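Local coordinates for Myo-inositol-1-phosphate synthase-related protein (Thermotoga maritima MSB8, PDB 3CIN) that is of unproven function but binds nicotinamide-adenine-dinucleotide and a magnesium ion, and is related by sequence to the myo-inositol-1-phosphate synthase family, at residues 129-134 with 173-178; 138-143 with 338-343; 231-236 with 275-280; 358-363 with 377-382. All blocks are in the same frame, centred on the assembly; numbering follows the deposited sequence. Where two conformers were deposited one is given.

Contact 1 (129-134 with 173-178). With NAD (nicotinamide-adenine-dinucleotide), chain F.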
# COMPACT_ATOMS: atom_id res chain seq x y z
N LYS A 129 48.98 15.16 -8.68
CA LYS A 129 49.49 16.06 -9.70
C LYS A 129 48.39 16.51 -10.70
O LYS A 129 48.27 17.70 -11.02
CB LYS A 129 50.61 15.41 -10.53
CG LYS A 129 51.06 16.27 -11.67
N GLU A 130 47.60 15.55 -11.19
CA GLU A 130 46.46 15.92 -12.08
C GLU A 130 45.43 16.92 -11.42
O GLU A 130 44.99 17.93 -12.02
CB GLU A 130 45.73 14.65 -12.60
CG GLU A 130 46.51 13.83 -13.61
CD GLU A 130 45.96 12.42 -13.86
OE1 GLU A 130 44.77 12.16 -13.67
OE2 GLU A 130 46.73 11.55 -14.30
N TRP A 131 45.06 16.63 -10.19
CA TRP A 131 44.13 17.40 -9.48
C TRP A 131 44.65 18.80 -9.19
O TRP A 131 43.89 19.74 -9.20
CB TRP A 131 43.72 16.66 -8.20
CG TRP A 131 43.01 15.36 -8.45
CD1 TRP A 131 42.61 14.84 -9.63
CD2 TRP A 131 42.57 14.41 -7.44
NE1 TRP A 131 41.99 13.62 -9.43
CE2 TRP A 131 41.92 13.36 -8.09
CE3 TRP A 131 42.66 14.37 -6.08
CZ2 TRP A 131 41.38 12.26 -7.41
CZ3 TRP A 131 42.13 13.28 -5.41
CH2 TRP A 131 41.54 12.25 -6.04
N THR A 132 45.96 18.95 -8.96
CA THR A 132 46.52 20.27 -8.74
C THR A 132 46.33 21.16 -9.94
O THR A 132 46.14 22.37 -9.75
CB THR A 132 47.98 20.21 -8.31
OG1 THR A 132 48.77 19.70 -9.40
CG2 THR A 132 48.10 19.33 -7.06
N GLU A 133 46.32 20.59 -11.16
CA GLU A 133 46.09 21.40 -12.36
C GLU A 133 44.62 21.71 -12.62
O GLU A 133 44.30 22.75 -13.15
CB GLU A 133 46.63 20.74 -13.62
CG GLU A 133 48.11 20.35 -13.50
CD GLU A 133 48.73 20.02 -14.89
OE1 GLU A 133 48.25 20.56 -15.89
OE2 GLU A 133 49.65 19.19 -14.95
N LEU A 134 43.73 20.79 -12.23
CA LEU A 134 42.27 20.97 -12.37
C LEU A 134 41.74 21.91 -11.27
O LEU A 134 40.75 22.62 -11.45
CB LEU A 134 41.59 19.60 -12.31
CG LEU A 134 41.90 18.65 -13.49
CD1 LEU A 134 41.15 17.28 -13.37
CD2 LEU A 134 41.73 19.30 -14.84
N GLN A 173 38.73 4.46 -0.60
CA GLN A 173 39.76 4.65 0.42
C GLN A 173 41.01 5.29 -0.18
O GLN A 173 41.61 6.15 0.39
CB GLN A 173 40.06 3.35 1.12
CG GLN A 173 38.88 2.87 1.96
CD GLN A 173 39.11 1.46 2.54
OE1 GLN A 173 39.69 0.59 1.87
NE2 GLN A 173 38.61 1.21 3.76
N VAL A 174 41.41 4.84 -1.37
CA VAL A 174 42.56 5.40 -2.06
C VAL A 174 42.27 6.84 -2.49
O VAL A 174 43.14 7.75 -2.31
CB VAL A 174 42.94 4.53 -3.26
CG1 VAL A 174 44.09 5.20 -4.06
CG2 VAL A 174 43.37 3.10 -2.81
N TYR A 175 41.09 7.08 -3.03
CA TYR A 175 40.73 8.46 -3.42
C TYR A 175 40.68 9.48 -2.26
O TYR A 175 41.17 10.60 -2.43
CB TYR A 175 39.42 8.49 -4.16
CG TYR A 175 39.38 7.88 -5.52
CD1 TYR A 175 40.35 8.15 -6.49
CD2 TYR A 175 38.31 7.06 -5.89
CE1 TYR A 175 40.24 7.64 -7.76
CE2 TYR A 175 38.21 6.55 -7.17
CZ TYR A 175 39.19 6.83 -8.11
OH TYR A 175 39.11 6.27 -9.37
N ALA A 176 40.11 9.10 -1.12
CA ALA A 176 40.11 9.96 0.06
C ALA A 176 41.55 10.26 0.60
O ALA A 176 41.85 11.35 1.08
CB ALA A 176 39.25 9.33 1.19
N TYR A 177 42.39 9.24 0.56
CA TYR A 177 43.80 9.39 0.87
C TYR A 177 44.43 10.41 -0.09
O TYR A 177 45.08 11.36 0.38
CB TYR A 177 44.48 8.04 0.82
CG TYR A 177 45.94 8.06 1.17
CD1 TYR A 177 46.38 7.93 2.46
CD2 TYR A 177 46.89 8.20 0.16
CE1 TYR A 177 47.71 7.93 2.75
CE2 TYR A 177 48.20 8.25 0.44
CZ TYR A 177 48.62 8.08 1.73
OH TYR A 177 49.96 8.07 1.99
N ALA A 178 44.31 10.18 -1.39
CA ALA A 178 44.75 11.16 -2.38
C ALA A 178 44.18 12.58 -2.14
O ALA A 178 44.91 13.57 -2.30
CB ALA A 178 44.41 10.68 -3.80
PA NAD F . 26.46 3.84 -11.30
O1A NAD F . 25.46 4.32 -12.32
O2A NAD F . 26.89 2.43 -11.56
O5B NAD F . 27.72 4.76 -11.48
C5B NAD F . 28.96 4.43 -10.86
C4B NAD F . 30.07 4.95 -11.75
O4B NAD F . 31.30 4.85 -11.06
C3B NAD F . 30.23 4.21 -13.07
O3B NAD F . 30.42 5.11 -14.15
C2B NAD F . 31.49 3.38 -12.86
O2B NAD F . 32.09 2.98 -14.06
C1B NAD F . 32.29 4.32 -11.98
N9A NAD F . 33.35 3.69 -11.18
C8A NAD F . 33.23 2.46 -10.54
N7A NAD F . 34.37 2.29 -9.79
C5A NAD F . 35.17 3.40 -9.99
C6A NAD F . 36.46 3.72 -9.56
N6A NAD F . 37.17 2.92 -8.70
N1A NAD F . 36.96 4.95 -9.92
C2A NAD F . 36.22 5.79 -10.74
N3A NAD F . 34.98 5.45 -11.24
C4A NAD F . 34.49 4.26 -10.85
O3 NAD F . 25.90 4.03 -9.84
PN NAD F . 25.04 5.24 -9.32
O1N NAD F . 23.61 4.80 -9.29
O2N NAD F . 25.48 6.51 -9.96
O5D NAD F . 25.47 5.28 -7.79
C5D NAD F . 26.73 5.79 -7.42
C4D NAD F . 27.04 5.50 -5.96
O4D NAD F . 26.16 6.26 -5.16
C3D NAD F . 26.92 4.05 -5.52
O3D NAD F . 27.95 3.74 -4.55
C2D NAD F . 25.58 4.06 -4.79
O2D NAD F . 25.52 3.05 -3.78
C1D NAD F . 25.64 5.43 -4.16
N1N NAD F . 24.32 5.92 -3.75
C2N NAD F . 23.37 6.09 -4.67
C3N NAD F . 22.14 6.61 -4.18
C7N NAD F . 21.16 7.05 -5.17
O7N NAD F . 21.48 6.80 -6.48
N7N NAD F . 20.03 7.65 -4.78
C4N NAD F . 21.93 6.90 -2.85
C5N NAD F . 22.93 6.70 -1.93
C6N NAD F . 24.15 6.22 -2.43

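Contact 2 (138-143 with 338-343). With NAD (nicotinamide-adenine-dinucleotide), chain F.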
# COMPACT_ATOMS: atom_id res chain seq x y z
N VAL A 138 36.15 20.99 -4.29
CA VAL A 138 35.35 19.90 -3.75
C VAL A 138 35.46 18.68 -4.64
O VAL A 138 35.28 18.77 -5.88
CB VAL A 138 33.87 20.28 -3.54
CG1 VAL A 138 33.09 19.11 -2.93
CG2 VAL A 138 33.76 21.55 -2.67
N ILE A 139 35.78 17.53 -4.05
CA ILE A 139 35.84 16.26 -4.76
C ILE A 139 34.65 15.44 -4.32
O ILE A 139 34.48 15.25 -3.12
CB ILE A 139 37.17 15.51 -4.47
CG1 ILE A 139 38.35 16.32 -4.99
CG2 ILE A 139 37.20 14.07 -5.11
CD1 ILE A 139 39.65 15.85 -4.41
N VAL A 140 33.85 14.98 -5.28
CA VAL A 140 32.62 14.21 -5.02
C VAL A 140 32.80 12.76 -5.41
O VAL A 140 33.15 12.48 -6.56
CB VAL A 140 31.41 14.84 -5.77
CG1 VAL A 140 30.15 13.96 -5.65
CG2 VAL A 140 31.07 16.26 -5.20
N ASN A 141 32.50 11.84 -4.49
CA ASN A 141 32.68 10.45 -4.71
C ASN A 141 31.32 9.82 -4.99
O ASN A 141 30.48 9.68 -4.08
CB ASN A 141 33.33 9.76 -3.52
CG ASN A 141 33.41 8.29 -3.72
OD1 ASN A 141 33.48 7.85 -4.88
ND2 ASN A 141 33.36 7.51 -2.62
N THR A 142 31.09 9.47 -6.27
CA THR A 142 29.90 8.73 -6.72
C THR A 142 30.25 7.37 -7.41
O THR A 142 29.57 6.95 -8.40
CB THR A 142 28.99 9.63 -7.61
OG1 THR A 142 29.78 10.25 -8.62
CG2 THR A 142 28.32 10.77 -6.78
N CYS A 143 31.33 6.72 -6.93
CA CYS A 143 31.80 5.44 -7.45
C CYS A 143 30.89 4.27 -7.03
O CYS A 143 30.15 4.39 -6.08
CB CYS A 143 33.23 5.12 -7.00
SG CYS A 143 34.43 6.24 -7.72
N ASP A 338 23.58 21.10 -3.02
CA ASP A 338 23.84 21.77 -1.72
C ASP A 338 25.23 21.40 -1.16
O ASP A 338 25.96 22.28 -0.69
CB ASP A 338 22.81 21.38 -0.66
CG ASP A 338 21.53 22.16 -0.72
OD1 ASP A 338 21.37 23.14 -1.52
OD2 ASP A 338 20.62 21.86 0.11
N LEU A 339 25.55 20.11 -1.16
CA LEU A 339 26.76 19.60 -0.50
C LEU A 339 28.03 20.20 -1.08
O LEU A 339 28.95 20.51 -0.33
CB LEU A 339 26.84 18.09 -0.59
CG LEU A 339 25.88 17.38 0.34
CD1 LEU A 339 25.67 15.91 -0.12
CD2 LEU A 339 26.34 17.45 1.79
N VAL A 340 28.11 20.40 -2.39
CA VAL A 340 29.27 21.06 -2.93
C VAL A 340 29.40 22.52 -2.46
O VAL A 340 30.51 23.00 -2.24
CB VAL A 340 29.35 20.99 -4.49
CG1 VAL A 340 29.42 19.52 -4.97
CG2 VAL A 340 28.25 21.80 -5.18
N ARG A 341 28.29 23.23 -2.32
CA ARG A 341 28.33 24.64 -1.87
C ARG A 341 28.63 24.69 -0.37
O ARG A 341 29.40 25.51 0.10
CB ARG A 341 26.99 25.31 -2.15
CG ARG A 341 26.69 25.42 -3.68
CD ARG A 341 25.47 26.14 -3.98
NE ARG A 341 24.26 25.42 -3.61
CZ ARG A 341 23.03 25.98 -3.61
NH1 ARG A 341 22.83 27.27 -3.95
NH2 ARG A 341 22.00 25.24 -3.25
N LEU A 342 28.02 23.80 0.40
CA LEU A 342 28.35 23.70 1.81
C LEU A 342 29.81 23.28 2.03
O LEU A 342 30.44 23.66 3.04
CB LEU A 342 27.43 22.70 2.50
CG LEU A 342 25.95 23.04 2.60
CD1 LEU A 342 25.14 21.80 3.08
CD2 LEU A 342 25.70 24.26 3.48
N GLY A 343 30.36 22.48 1.13
CA GLY A 343 31.77 22.10 1.25
C GLY A 343 32.69 23.30 1.10
O GLY A 343 33.67 23.43 1.81
PA NAD F . 26.46 3.84 -11.30
O1A NAD F . 25.46 4.32 -12.32
O2A NAD F . 26.89 2.43 -11.56
O5B NAD F . 27.72 4.76 -11.48
C5B NAD F . 28.96 4.43 -10.86
C4B NAD F . 30.07 4.95 -11.75
O4B NAD F . 31.30 4.85 -11.06
C3B NAD F . 30.23 4.21 -13.07
O3B NAD F . 30.42 5.11 -14.15
C2B NAD F . 31.49 3.38 -12.86
O2B NAD F . 32.09 2.98 -14.06
C1B NAD F . 32.29 4.32 -11.98
N9A NAD F . 33.35 3.69 -11.18
C8A NAD F . 33.23 2.46 -10.54
N7A NAD F . 34.37 2.29 -9.79
C5A NAD F . 35.17 3.40 -9.99
C6A NAD F . 36.46 3.72 -9.56
N6A NAD F . 37.17 2.92 -8.70
N1A NAD F . 36.96 4.95 -9.92
C2A NAD F . 36.22 5.79 -10.74
N3A NAD F . 34.98 5.45 -11.24
C4A NAD F . 34.49 4.26 -10.85
O3 NAD F . 25.90 4.03 -9.84
PN NAD F . 25.04 5.24 -9.32
O1N NAD F . 23.61 4.80 -9.29
O2N NAD F . 25.48 6.51 -9.96
O5D NAD F . 25.47 5.28 -7.79
C5D NAD F . 26.73 5.79 -7.42
C4D NAD F . 27.04 5.50 -5.96
O4D NAD F . 26.16 6.26 -5.16
C3D NAD F . 26.92 4.05 -5.52
O3D NAD F . 27.95 3.74 -4.55
C2D NAD F . 25.58 4.06 -4.79
O2D NAD F . 25.52 3.05 -3.78
C1D NAD F . 25.64 5.43 -4.16
N1N NAD F . 24.32 5.92 -3.75
C2N NAD F . 23.37 6.09 -4.67
C3N NAD F . 22.14 6.61 -4.18
C7N NAD F . 21.16 7.05 -5.17
O7N NAD F . 21.48 6.80 -6.48
N7N NAD F . 20.03 7.65 -4.78
C4N NAD F . 21.93 6.90 -2.85
C5N NAD F . 22.93 6.70 -1.93
C6N NAD F . 24.15 6.22 -2.43

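Contact 3 (231-236 with 275-280)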
# COMPACT_ATOMS: atom_id res chain seq x y z
N ASP A 231 11.82 8.71 9.50
CA ASP A 231 10.80 9.70 9.76
C ASP A 231 9.61 9.10 10.52
O ASP A 231 9.12 9.67 11.52
CB ASP A 231 10.28 10.25 8.46
CG ASP A 231 11.36 10.85 7.58
OD1 ASP A 231 12.41 11.33 8.08
OD2 ASP A 231 11.10 10.88 6.34
N VAL A 232 9.10 7.96 10.06
CA VAL A 232 8.03 7.31 10.78
C VAL A 232 8.47 6.93 12.18
O VAL A 232 7.75 7.18 13.15
CB VAL A 232 7.48 6.08 10.04
CG1 VAL A 232 6.31 5.38 10.79
CG2 VAL A 232 6.99 6.46 8.61
N LEU A 233 9.66 6.35 12.31
CA LEU A 233 10.12 5.98 13.65
C LEU A 233 10.19 7.20 14.60
O LEU A 233 9.87 7.08 15.80
CB LEU A 233 11.48 5.28 13.58
CG LEU A 233 11.39 3.91 12.85
CD1 LEU A 233 12.81 3.31 12.80
CD2 LEU A 233 10.38 2.92 13.48
N SER A 234 10.61 8.34 14.07
CA SER A 234 10.72 9.55 14.88
C SER A 234 9.34 9.93 15.43
O SER A 234 9.22 10.25 16.61
CB SER A 234 11.35 10.70 14.10
OG SER A 234 12.72 10.40 13.76
N HIS A 235 8.32 9.91 14.58
CA HIS A 235 6.88 10.13 14.90
C HIS A 235 6.43 9.22 16.03
O HIS A 235 5.80 9.59 17.01
CB HIS A 235 6.02 9.80 13.63
CG HIS A 235 4.62 10.36 13.64
ND1 HIS A 235 3.49 9.58 13.74
CD2 HIS A 235 4.18 11.64 13.55
CE1 HIS A 235 2.42 10.35 13.71
NE2 HIS A 235 2.81 11.60 13.60
N LEU A 236 6.69 7.93 15.82
CA LEU A 236 6.29 6.98 16.82
C LEU A 236 6.96 7.13 18.15
O LEU A 236 6.30 6.96 19.16
CB LEU A 236 6.51 5.55 16.31
CG LEU A 236 5.70 5.27 15.02
CD1 LEU A 236 6.14 3.88 14.46
CD2 LEU A 236 4.20 5.42 15.22
N SER A 275 21.98 1.41 11.60
CA SER A 275 21.71 1.59 13.02
C SER A 275 20.55 2.55 13.20
O SER A 275 20.27 2.98 14.31
CB SER A 275 22.94 2.13 13.72
OG SER A 275 23.32 3.32 13.05
N ILE A 276 19.86 2.91 12.11
CA ILE A 276 18.80 3.89 12.18
C ILE A 276 17.75 3.60 13.25
O ILE A 276 17.33 4.49 13.97
CB ILE A 276 18.08 4.10 10.80
CG1 ILE A 276 17.27 5.36 10.90
CG2 ILE A 276 17.22 2.90 10.37
CD1 ILE A 276 18.16 6.57 11.07
N VAL A 277 17.33 2.36 13.38
CA VAL A 277 16.26 2.03 14.32
C VAL A 277 16.64 2.29 15.77
O VAL A 277 15.91 2.93 16.52
CB VAL A 277 15.81 0.60 14.12
CG1 VAL A 277 14.80 0.15 15.17
CG2 VAL A 277 15.32 0.39 12.67
N LYS A 278 17.81 1.80 16.19
CA LYS A 278 18.21 2.04 17.55
C LYS A 278 18.58 3.53 17.74
O LYS A 278 18.36 4.08 18.83
CB LYS A 278 19.41 1.20 17.96
CG LYS A 278 19.68 1.32 19.44
CD LYS A 278 20.67 0.28 19.86
CE LYS A 278 20.80 0.20 21.37
NZ LYS A 278 21.98 -0.66 21.68
N ASP A 279 19.13 4.15 16.70
CA ASP A 279 19.55 5.56 16.78
C ASP A 279 18.33 6.41 17.15
O ASP A 279 18.40 7.28 18.01
CB ASP A 279 20.09 6.07 15.45
CG ASP A 279 21.52 5.59 15.13
OD1 ASP A 279 22.13 4.86 15.98
OD2 ASP A 279 22.04 5.99 14.05
N ILE A 280 17.23 6.16 16.47
CA ILE A 280 16.03 7.02 16.61
C ILE A 280 15.20 6.58 17.80
O ILE A 280 14.77 7.41 18.60
CB ILE A 280 15.17 7.02 15.33
CG1 ILE A 280 15.90 7.69 14.14
CG2 ILE A 280 13.79 7.65 15.60
CD1 ILE A 280 16.42 9.12 14.42

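Contact 4 (358-363 with 377-382)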
# COMPACT_ATOMS: atom_id res chain seq x y z
N VAL A 358 26.34 19.15 9.00
CA VAL A 358 26.03 18.82 7.60
C VAL A 358 25.66 17.34 7.41
O VAL A 358 24.64 17.00 6.83
CB VAL A 358 27.18 19.22 6.68
CG1 VAL A 358 26.97 18.78 5.23
CG2 VAL A 358 27.34 20.77 6.69
N ASN A 359 26.52 16.44 7.90
CA ASN A 359 26.32 15.02 7.73
C ASN A 359 24.96 14.59 8.28
O ASN A 359 24.31 13.76 7.67
CB ASN A 359 27.39 14.20 8.47
CG ASN A 359 28.79 14.51 7.97
OD1 ASN A 359 28.98 14.83 6.77
ND2 ASN A 359 29.77 14.22 8.84
N ALA A 360 24.59 15.11 9.44
CA ALA A 360 23.35 14.64 10.07
C ALA A 360 22.09 14.79 9.21
O ALA A 360 21.12 14.01 9.36
CB ALA A 360 23.17 15.33 11.39
N PHE A 361 22.06 15.81 8.36
CA PHE A 361 20.94 16.02 7.50
C PHE A 361 21.09 15.27 6.18
O PHE A 361 20.17 14.66 5.70
CB PHE A 361 20.70 17.50 7.17
CG PHE A 361 19.49 17.71 6.27
CD1 PHE A 361 18.20 17.46 6.77
CD2 PHE A 361 19.61 18.02 4.94
CE1 PHE A 361 17.08 17.55 5.92
CE2 PHE A 361 18.46 18.13 4.09
CZ PHE A 361 17.22 17.90 4.61
N TYR A 362 22.27 15.35 5.57
CA TYR A 362 22.44 14.85 4.22
C TYR A 362 22.81 13.36 4.03
O TYR A 362 22.75 12.83 2.91
CB TYR A 362 23.46 15.74 3.48
CG TYR A 362 22.95 17.12 3.19
CD1 TYR A 362 22.18 17.38 2.05
CD2 TYR A 362 23.22 18.15 4.00
CE1 TYR A 362 21.74 18.66 1.78
CE2 TYR A 362 22.77 19.43 3.74
CZ TYR A 362 22.01 19.69 2.64
OH TYR A 362 21.57 20.98 2.43
N MET A 363 23.19 12.71 5.12
CA MET A 363 23.82 11.40 5.06
C MET A 363 23.05 10.46 5.92
O MET A 363 22.59 10.83 7.02
CB MET A 363 25.25 11.46 5.57
CG MET A 363 26.17 12.37 4.83
SD MET A 363 26.55 11.74 3.20
CE MET A 363 27.44 13.09 2.39
N ILE A 377 14.32 16.36 10.80
CA ILE A 377 13.83 17.74 10.95
C ILE A 377 14.70 18.51 11.92
O ILE A 377 15.00 19.70 11.73
CB ILE A 377 12.28 17.77 11.31
CG1 ILE A 377 11.48 17.22 10.10
CG2 ILE A 377 11.78 19.22 11.53
CD1 ILE A 377 10.08 16.64 10.37
N ILE A 378 15.11 17.86 13.02
CA ILE A 378 16.07 18.46 13.95
C ILE A 378 17.44 18.69 13.27
O ILE A 378 18.01 19.79 13.36
CB ILE A 378 16.19 17.60 15.21
CG1 ILE A 378 14.83 17.50 15.90
CG2 ILE A 378 17.22 18.18 16.17
CD1 ILE A 378 14.88 16.54 17.13
N ALA A 379 17.92 17.68 12.56
CA ALA A 379 19.15 17.82 11.78
C ALA A 379 19.05 18.99 10.79
O ALA A 379 19.99 19.76 10.66
CB ALA A 379 19.51 16.58 11.05
N TYR A 380 17.92 19.11 10.11
CA TYR A 380 17.70 20.21 9.16
C TYR A 380 17.83 21.56 9.81
O TYR A 380 18.54 22.46 9.31
CB TYR A 380 16.31 20.04 8.52
CG TYR A 380 15.96 21.13 7.53
CD1 TYR A 380 16.53 21.16 6.26
CD2 TYR A 380 15.07 22.12 7.89
CE1 TYR A 380 16.20 22.19 5.37
CE2 TYR A 380 14.72 23.10 7.03
CZ TYR A 380 15.28 23.14 5.76
OH TYR A 380 14.93 24.20 4.93
N GLU A 381 17.18 21.77 10.97
CA GLU A 381 17.25 23.09 11.57
C GLU A 381 18.67 23.39 12.03
O GLU A 381 19.16 24.51 11.85
CB GLU A 381 16.25 23.23 12.71
CG GLU A 381 14.79 23.10 12.22
CD GLU A 381 14.17 24.38 11.54
OE1 GLU A 381 14.77 25.10 10.66
OE2 GLU A 381 13.00 24.66 11.92
N LYS A 382 19.35 22.40 12.57
CA LYS A 382 20.76 22.61 12.98
C LYS A 382 21.73 22.84 11.83
O LYS A 382 22.68 23.60 11.95
CB LYS A 382 21.23 21.43 13.83
CG LYS A 382 20.51 21.36 15.19
CD LYS A 382 21.04 20.18 16.03
CE LYS A 382 20.46 20.14 17.47
NZ LYS A 382 21.36 20.75 18.52

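Contact 1 (129-134 with 173-178)
Tyr175 OH is gripped by two partners: it gives its proton to N1A of the NAD adenine over 2.6 Å, and it is also hydrogen-bonded to the backbone N of Val99. The ring nitrogen arrives at the edge of the phenol, in its plane, and the paired bonds leave the hydroxyl little freedom to rotate. CG of Tyr175 stands anti to the carbonyl carbon (chi1 -68°), which carries the phenol off its helix toward the cofactor. At its other end the same residue meets the indole of Trp131. The six-membered part of that indole reaches across from the facing helix, and its CH2 comes to 4.3 Å from Tyr175 CD1; the approach to the phenol is oblique. CH2 also lies 4.0 Å from the backbone O of Tyr175, which sits at the indole edge, near its plane. One turn further on, Ala178 presents its methyl to the indole, CB to CZ3 at 3.8 Å, again obliquely. In the parallel-sheet, Rossmann-type nucleotide-binding domain, these two helices, 120-134 and 171-186, pack beside strand 14-19, whose Leu17 and Leu19 touch the indole. No hydrogen bond joins the two segments, and a single large side chain spans backbones that stay well apart: the nearest CA atoms, those of Trp131 and Ala178, are separated by 9.5 Å. Tyr64 meets the indole edge-to-face, and Leu127, from the helix of Trp131, packs on the Tyr175 side chain.

Contact 2 (138-143 with 338-343)
Strand 138-141 and helix 338-343 run roughly antiparallel, their N-to-C directions 146° apart and their axes 8.9 Å from each other at closest approach. The nearest backbones are those of Val138 and Val340, with CA atoms separated by 6.2 Å. Val138 and Val140, alternate residues of the strand, both turn their side chains to the helix. Val140 CG2 touches Val340 CG1 at 3.7 Å, the two side chains crossing at about a right angle. Val138 uses both branches: CG1, anti to the backbone N (chi1 -178°), faces Val340 CG1 at 4.2 Å, while CG2, left beside that N, lies 3.6 Å from the backbone O of Val340. That second methyl also comes near the backbone of Gly343, where the lack of a side chain lets the helix lie close to the strand. Strand 138-141 sits inside the parallel sheet, hydrogen-bonded to strands 14-19 and 189-193, and helix 328-348 covers this part of it. Beyond the last strand residue the chain turns to the cofactor. Asn141 OD1 accepts from Cys143 N at 3.2 Å, an Asx turn in which the donor stands above the carbonyl plane, and Asn193 and Thr172 hold the amide nitrogen. Cys143 O then receives the NAD hydroxyl O3D over 2.8 Å, and its SG lies 3.5 Å from C2A of the adenine. The chemistry therefore divides along the strand: its valines meet the helix through apolar packing alone, without a hydrogen bond across, whereas backbone and amide groups at its C-terminal end shape the loop that receives the cofactor.

Contact 3 (231-236 with 275-280)
Val277 and Ile280, one helical turn apart, carry the share of segment 275-280 in this contact with Leu233 and Ser234. Helix 276-280 is preceded by Ser275 at the N-cap position; its OG makes no capping bond but donates to Asp279 OD2 at 3.1 Å, meeting that oxygen from above the carboxylate plane. Val277 follows: its CG1 stands anti to the backbone N (chi1 174°), which leaves the CG2 branch to touch Leu233 CD1 at 3.9 Å; the two side chains cross obliquely. Asp279, on another side of the turn, is linked through OD2 to the backbone N of Asn373 as well, so this carboxylate oxygen ties the start of the helix to a nearby loop. Ile280 then points toward helix 231-236 and does most of the packing by its CG2 branch. That methyl lies 3.9 Å from Leu233 CB, 3.6 Å from Ser234 N and 3.5 Å from Ser234 OG, resting in the angle between two successive residues. The serine hydroxyl is not left without a polar partner there, since it is hydrogen-bonded to Ala230 O of its own helix. Backbones come nearest at Ser234 and Ile280, whose CA atoms are 6.1 Å apart, while the axes approach to 9.7 Å with an angle of 30° between their directions. Both helices lie on the mixed four-stranded sheet: Val277 rests on His287 and Ile289 of strand 287-294, and Leu233 on Val243 and Val246 of strand 242-252 and on Ile308 of strand 301-311, with the second subunit close by, where its Ile377 packs on Ser234.

Contact 4 (358-363 with 377-382)
Two helices near the C-terminal end of the chain, 356-362 and 376-386, form a roughly antiparallel pair held by alanine contacts and an aromatic couple, here between Ala360, Phe361, Ala379 and Tyr380. Their directions differ by 138°, and the axes come to 8.1 Å. The small residues explain this closeness: Ala379 CB rests 3.5 Å from the carbonyl O of Ala360 and 3.9 Å from Ala360 CB, and the CA atoms of Phe361 and Ala379 are only 5.0 Å apart. Beside the alanines, Phe361 and Tyr380 lie side by side and point the same way, because both rings leave the backbone alike, with CG opposite N. Tyr380 CD1 sits over one face of the phenylalanine, toward its rim, and Tyr380 CB approaches Phe361 CD1 at 3.6 Å. The ring centroids are 5.3 Å apart and the planes meet obliquely, at 56°. The tyrosine hydroxyl is engaged by Arg384 of its own helix, and Arg376 NH1 binds the backbone O of both Phe361 and Met363. Phe361 also meets its neighbour Tyr362, its CD2 lying over the centre of that ring's face. Gln238 of the second subunit packs on Tyr380. The arrangement is thus an antiparallel helix pair whose connecting loop carries Pro366, Pro368 and Glu371 of the magnesium site.

How the contacts relate
Contacts 1 and 2 share the NAD pocket: Tyr175 and Cys143 both meet the cofactor, Tyr175 CE2 lies 3.8 Å from Cys143 SG, and Trp131 CZ3 packs on Ile139 CD1 at 3.7 Å. From contact 2 the path leads on to contact 4, where Asp338 OD2 and Tyr362 OH form a probable hydrogen bond of 2.7 Å and Leu339 packs on Val358 and Tyr362. Contact 3 touches none of the others, its nearest atoms being about 6 Å from contact 4, yet both these contacts meet the second subunit. Contacts 1 and 3, with centres about 37 Å apart, lie on opposite sides of the chain's centre; the magnesium ion is about 9 Å from the Ala360 side chain.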